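Cysteine desulfurase (PDB 5B89) catalyses the pyridoxal-phosphate-dependent removal of sulfur from L-cysteine, leaving L-alanine and passing the sulfur on to an acceptor. Local coordinates at the interface of chains A and B. Sequence-based numbering; all coordinates share one arbitrary frame. Chains: chain A/B, Cysteine desulfurase.

Contact 1: the interface of chains A and B. Residues chain A 45-46, 48, 235, 240, 242; chain B 59-60, 64, 289, 291-292.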
loop_
_atom_site.group_PDB
_atom_site.type_symbol
_atom_site.label_atom_id
_atom_site.label_comp_id
_atom_site.label_asym_id
_atom_site.label_seq_id
_atom_site.Cartn_x
_atom_site.Cartn_y
_atom_site.Cartn_z
ATOM N N THR A 45 9.311 12.746 5.691
ATOM C CA THR A 45 7.963 12.492 6.106
ATOM C C THR A 45 7.532 13.625 7.032
ATOM O O THR A 45 8.330 14.152 7.698
ATOM C CB THR A 45 7.834 11.086 6.802
ATOM O OG1 THR A 45 6.521 10.611 6.678
ATOM C CG2 THR A 45 8.162 11.119 8.225
ATOM N N SER A 46 6.249 13.929 7.043
ATOM C CA SER A 46 5.774 14.930 7.979
ATOM C C SER A 46 5.392 14.332 9.313
ATOM O O SER A 46 5.273 13.161 9.463
ATOM C CB SER A 46 4.548 15.663 7.442
ATOM O OG SER A 46 3.480 14.797 7.250
ATOM N N THR A 48 2.388 14.082 12.238
ATOM C CA THR A 48 1.026 13.830 11.956
ATOM C C THR A 48 0.160 14.417 13.065
ATOM O O THR A 48 0.358 14.088 14.249
ATOM C CB THR A 48 0.834 12.259 11.982
ATOM O OG1 THR A 48 1.674 11.645 10.987
ATOM C CG2 THR A 48 -0.547 11.960 11.553
ATOM N N HIS A 235 2.012 10.776 3.212
ATOM C CA HIS A 235 2.796 10.937 4.424
ATOM C C HIS A 235 3.726 12.126 4.469
ATOM O O HIS A 235 4.301 12.399 5.484
ATOM C CB HIS A 235 3.569 9.622 4.750
ATOM C CG HIS A 235 4.657 9.347 3.789
ATOM N ND1 HIS A 235 5.934 9.779 3.990
ATOM C CD2 HIS A 235 4.639 8.753 2.587
ATOM C CE1 HIS A 235 6.654 9.458 2.946
ATOM N NE2 HIS A 235 5.904 8.803 2.097
ATOM N N GLY A 240 -0.743 13.230 6.148
ATOM C CA GLY A 240 -1.445 11.970 6.208
ATOM C C GLY A 240 -0.537 10.865 6.741
ATOM O O GLY A 240 0.539 11.019 7.068
ATOM N N THR A 242 1.190 6.888 6.604
ATOM C CA THR A 242 1.998 6.164 5.706
ATOM C C THR A 242 1.121 5.151 4.949
ATOM O O THR A 242 0.022 4.896 5.313
ATOM C CB THR A 242 3.147 5.412 6.413
ATOM O OG1 THR A 242 2.629 4.491 7.356
ATOM C CG2 THR A 242 4.080 6.384 7.127
ATOM N N TYR B 59 3.251 4.969 16.987
ATOM C CA TYR B 59 4.139 5.366 15.925
ATOM C C TYR B 59 3.803 6.807 15.474
ATOM O O TYR B 59 4.641 7.616 15.363
ATOM C CB TYR B 59 4.032 4.434 14.682
ATOM C CG TYR B 59 4.680 5.000 13.411
ATOM C CD1 TYR B 59 6.003 5.196 13.333
ATOM C CD2 TYR B 59 3.932 5.355 12.322
ATOM C CE1 TYR B 59 6.590 5.719 12.230
ATOM C CE2 TYR B 59 4.509 5.874 11.190
ATOM C CZ TYR B 59 5.836 6.049 11.136
ATOM O OH TYR B 59 6.420 6.576 10.046
ATOM N N TYR B 60 2.544 7.034 15.175
ATOM C CA TYR B 60 2.138 8.311 14.641
ATOM C C TYR B 60 2.341 9.461 15.581
ATOM O O TYR B 60 2.635 10.531 15.124
ATOM C CB TYR B 60 0.685 8.310 14.120
ATOM C CG TYR B 60 0.579 7.602 12.811
ATOM C CD1 TYR B 60 1.146 8.118 11.720
ATOM C CD2 TYR B 60 -0.003 6.383 12.714
ATOM C CE1 TYR B 60 1.114 7.452 10.532
ATOM C CE2 TYR B 60 -0.063 5.712 11.498
ATOM C CZ TYR B 60 0.541 6.271 10.427
ATOM O OH TYR B 60 0.569 5.694 9.252
ATOM N N ARG B 64 7.226 9.215 15.067
ATOM C CA ARG B 64 6.957 9.407 13.681
ATOM C C ARG B 64 8.155 9.833 12.871
ATOM O O ARG B 64 8.705 10.889 13.082
ATOM C CB ARG B 64 5.796 10.420 13.560
ATOM C CG ARG B 64 5.289 10.644 12.156
ATOM C CD ARG B 64 4.563 9.480 11.507
ATOM N NE ARG B 64 3.951 10.026 10.320
ATOM C CZ ARG B 64 4.429 10.003 9.102
ATOM N NH1 ARG B 64 3.843 10.733 8.188
ATOM N NH2 ARG B 64 5.448 9.260 8.780
ATOM N N PRO B 289 7.795 2.612 2.807
ATOM C CA PRO B 289 6.812 1.620 3.162
ATOM C C PRO B 289 5.665 2.056 3.947
ATOM O O PRO B 289 5.727 3.174 4.502
ATOM C CB PRO B 289 7.602 0.527 3.878
ATOM C CG PRO B 289 8.951 1.096 4.012
ATOM C CD PRO B 289 9.057 2.479 3.522
ATOM N N ILE B 291 4.912 2.115 7.016
ATOM C CA ILE B 291 5.569 1.878 8.294
ATOM C C ILE B 291 4.540 1.652 9.384
ATOM O O ILE B 291 4.581 0.701 10.196
ATOM C CB ILE B 291 6.475 3.061 8.635
ATOM C CG1 ILE B 291 7.485 3.205 7.552
ATOM C CG2 ILE B 291 7.101 2.892 10.027
ATOM C CD1 ILE B 291 8.081 4.602 7.506
ATOM N N GLY B 292 3.501 2.492 9.486
ATOM C CA GLY B 292 2.476 2.344 10.459
ATOM C C GLY B 292 1.729 1.041 10.341
ATOM O O GLY B 292 1.357 0.456 11.328
HETATM O O HOH W 1 1.839 12.868 8.531
#
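This is a polar patch of a two-fold symmetric homodimer interface, where B:Arg64 and B:Tyr60 enter loops of chain A. It probably ties the dimer together close to the cofactor site, since A:His235 is a pyridoxal-phosphate-binding residue and A:Lys236 lies in the same pocket. The B:Arg64 chain runs out extended from the backbone, then bends at chi2 (68°), which turns its guanidinium into the A loops. NE points at A:Thr48 OG1, 2.9 Å away, with an almost straight N-H (163° at H) in the guanidinium plane. NH2 donates to A:Thr45 OG1 at 2.7 Å, but this hydroxyl lies 27° out of that plane. The same NH2 also donates to the phenol oxygen of B:Tyr59, OH, at 3.1 Å, a bond within chain B that helps fix the rotation of the group. NH1 meets water 1 at 2.9 Å. This water also joins A:Ser46 OG, A:Thr48 OG1 and A:Gly240 O. The carbonyl A:Ser46 O lies over one guanidinium face, 3.1 Å from B:Arg64 NH1, without a hydrogen bond. An alanine in place of B:Arg64 would probably leave A:Thr45 OG1 and A:Thr48 OG1 without their partner across the interface and take from B:Tyr59 OH the arginine N-H that it accepts. On the chain A side, A:Thr45 OG1 and A:Ser46 OG both donate to A:His235 O, from opposite faces of that carbonyl, and A:Thr45 OG1 also bonds A:His235 ND1. This second shell probably positions A:Thr45 OG1 for the arginine and A:Ser46 OG for water 1. A second cluster centres on A:Thr242. Its backbone N lies at the edge of the B:Tyr60 ring and donates to the phenol OH at 3.0 Å. A:Thr242 OG1 gives its own hydrogen to the same phenol oxygen, which is thus gripped by two donors. At the start of helix 291-307, B:Gly292 N donates to A:Thr242 OG1 at 3.0 Å.

Contact 2: the interface of chains A and B. Residues chain A 108, 111, 115, 140, 143; chain B 259-262.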
loop_
_atom_site.group_PDB
_atom_site.type_symbol
_atom_site.label_atom_id
_atom_site.label_comp_id
_atom_site.label_asym_id
_atom_site.label_seq_id
_atom_site.Cartn_x
_atom_site.Cartn_y
_atom_site.Cartn_z
ATOM N N GLU A 108 5.270 3.778 -6.036
ATOM C CA GLU A 108 4.360 2.864 -6.681
ATOM C C GLU A 108 3.636 3.553 -7.878
ATOM O O GLU A 108 3.523 3.010 -8.958
ATOM C CB GLU A 108 3.335 2.257 -5.709
ATOM C CG GLU A 108 2.361 1.295 -6.369
ATOM C CD GLU A 108 1.233 0.772 -5.461
ATOM O OE1 GLU A 108 1.395 0.689 -4.258
ATOM O OE2 GLU A 108 0.189 0.314 -5.994
ATOM N N ASN A 111 5.899 3.912 -10.881
ATOM C CA ASN A 111 6.113 2.620 -11.487
ATOM C C ASN A 111 4.918 2.213 -12.287
ATOM O O ASN A 111 5.021 1.590 -13.372
ATOM C CB ASN A 111 6.474 1.508 -10.418
ATOM C CG ASN A 111 7.920 1.494 -10.070
ATOM O OD1 ASN A 111 8.672 0.711 -10.672
ATOM N ND2 ASN A 111 8.316 2.263 -9.093
ATOM N N LEU A 115 4.740 1.073 -16.219
ATOM C CA LEU A 115 4.219 -0.203 -16.536
ATOM C C LEU A 115 2.955 -0.132 -17.404
ATOM O O LEU A 115 2.871 -0.902 -18.312
ATOM C CB LEU A 115 3.994 -1.079 -15.276
ATOM C CG LEU A 115 5.248 -1.473 -14.489
ATOM C CD1 LEU A 115 4.791 -1.985 -13.153
ATOM C CD2 LEU A 115 6.065 -2.482 -15.315
ATOM N N PRO A 140 12.229 3.853 -13.095
ATOM C CA PRO A 140 11.219 3.271 -13.974
ATOM C C PRO A 140 11.389 3.644 -15.472
ATOM O O PRO A 140 11.099 2.861 -16.293
ATOM C CB PRO A 140 9.900 3.840 -13.423
ATOM C CG PRO A 140 10.198 4.064 -11.992
ATOM C CD PRO A 140 11.611 4.591 -11.995
ATOM N N ARG A 143 14.445 1.681 -16.861
ATOM C CA ARG A 143 14.084 0.331 -17.164
ATOM C C ARG A 143 13.306 0.226 -18.408
ATOM O O ARG A 143 13.506 -0.653 -19.243
ATOM C CB ARG A 143 13.334 -0.329 -15.959
ATOM C CG ARG A 143 12.864 -1.750 -16.190
ATOM C CD ARG A 143 12.142 -2.369 -14.935
ATOM N NE ARG A 143 10.960 -1.576 -14.608
ATOM C CZ ARG A 143 10.238 -1.697 -13.487
ATOM N NH1 ARG A 143 10.634 -2.594 -12.643
ATOM N NH2 ARG A 143 9.222 -0.804 -13.269
ATOM N N PRO B 259 12.372 -7.582 -9.550
ATOM C CA PRO B 259 11.502 -6.664 -8.808
ATOM C C PRO B 259 10.588 -5.887 -9.695
ATOM O O PRO B 259 11.083 -5.087 -10.529
ATOM C CB PRO B 259 12.450 -5.776 -8.063
ATOM C CG PRO B 259 13.772 -5.995 -8.631
ATOM C CD PRO B 259 13.830 -7.307 -9.305
ATOM N N PRO B 260 9.238 -5.973 -9.559
ATOM C CA PRO B 260 8.405 -5.222 -10.490
ATOM C C PRO B 260 8.387 -3.749 -10.222
ATOM O O PRO B 260 8.130 -2.966 -11.103
ATOM C CB PRO B 260 6.991 -5.814 -10.207
ATOM C CG PRO B 260 7.343 -7.200 -9.752
ATOM C CD PRO B 260 8.494 -7.048 -8.825
ATOM N N LEU B 261 8.556 -3.371 -8.949
ATOM C CA LEU B 261 8.502 -1.973 -8.509
ATOM C C LEU B 261 9.886 -1.574 -8.017
ATOM O O LEU B 261 10.460 -2.169 -7.060
ATOM C CB LEU B 261 7.481 -1.737 -7.399
ATOM C CG LEU B 261 6.078 -2.258 -7.673
ATOM C CD1 LEU B 261 5.202 -2.116 -6.456
ATOM C CD2 LEU B 261 5.448 -1.632 -8.871
ATOM N N ILE B 262 10.485 -0.530 -8.641
ATOM C CA ILE B 262 11.843 -0.085 -8.353
ATOM C C ILE B 262 11.939 1.391 -8.132
ATOM O O ILE B 262 11.108 2.153 -8.637
ATOM C CB ILE B 262 12.849 -0.539 -9.429
ATOM C CG1 ILE B 262 12.500 0.050 -10.780
ATOM C CG2 ILE B 262 12.978 -2.081 -9.409
ATOM C CD1 ILE B 262 13.601 -0.256 -11.836
HETATM O O HOH W 2 12.764 -4.536 -12.566
#
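A:Asn111 and A:Arg143, on two helices of this class-V aminotransferase-family enzyme, clasp the B:Pro259 to B:Ile262 loop of the other subunit. The tight part lies around A:Asn111 on helix 106-117. Its carboxamide pairs with both backbone polar groups of B:Ile262. ND2 donates to B:Ile262 O at 2.8 Å, and the acceptor lies in the amide plane. B:Ile262 N returns a nearly straight bond to OD1 at 3.0 Å, from above the plane of the side-chain carbonyl. The two bonds fix the amide's orientation. Nearer the backbone, A:Asn111 CB packs on B:Leu261 CD2 at 3.6 Å. A:Arg143, from helix 139-148, extends to CD and then bends at chi3 (61°), which carries its guanidinium across the loop. B:Ile262 CG1 sits against one face of this group, 3.9 Å from CZ and offset toward the rim. NH1 donates to B:Pro260 O at 3.0 Å, approaching well above the carbonyl plane (72° out of it). The bond is therefore not aimed at a lone pair. The looser side begins at the outer edge of the guanidinium. There water 2 lies in plane, accepts from NH1 and bridges to B:Pro259 O at 2.7 Å. Toward A:Glu108 the packing is also slack: its CG comes no nearer than 4.4 Å to B:Leu261 CD1.

The C-alpha centres of contact 1 and contact 2 lie about 23 Å apart and share no residue or helix. In contact 1, chain B brings helix 50-62, B:Arg64 shortly after it and the start of helix 291-307 to loops of chain A. In contact 2, chain A supplies the helices and chain B the loop. Contact 1 adjoins A:His235, and in contact 2 helix 106-117 holds A:Ser107, another cofactor-binding residue. B:Thr288, next to B:Pro289, probably reaches the partner's cofactor, so the site is likely to be shared. Both contacts probably tie dimer assembly to active-site shape. Symmetry repeats each contact with the chains exchanged.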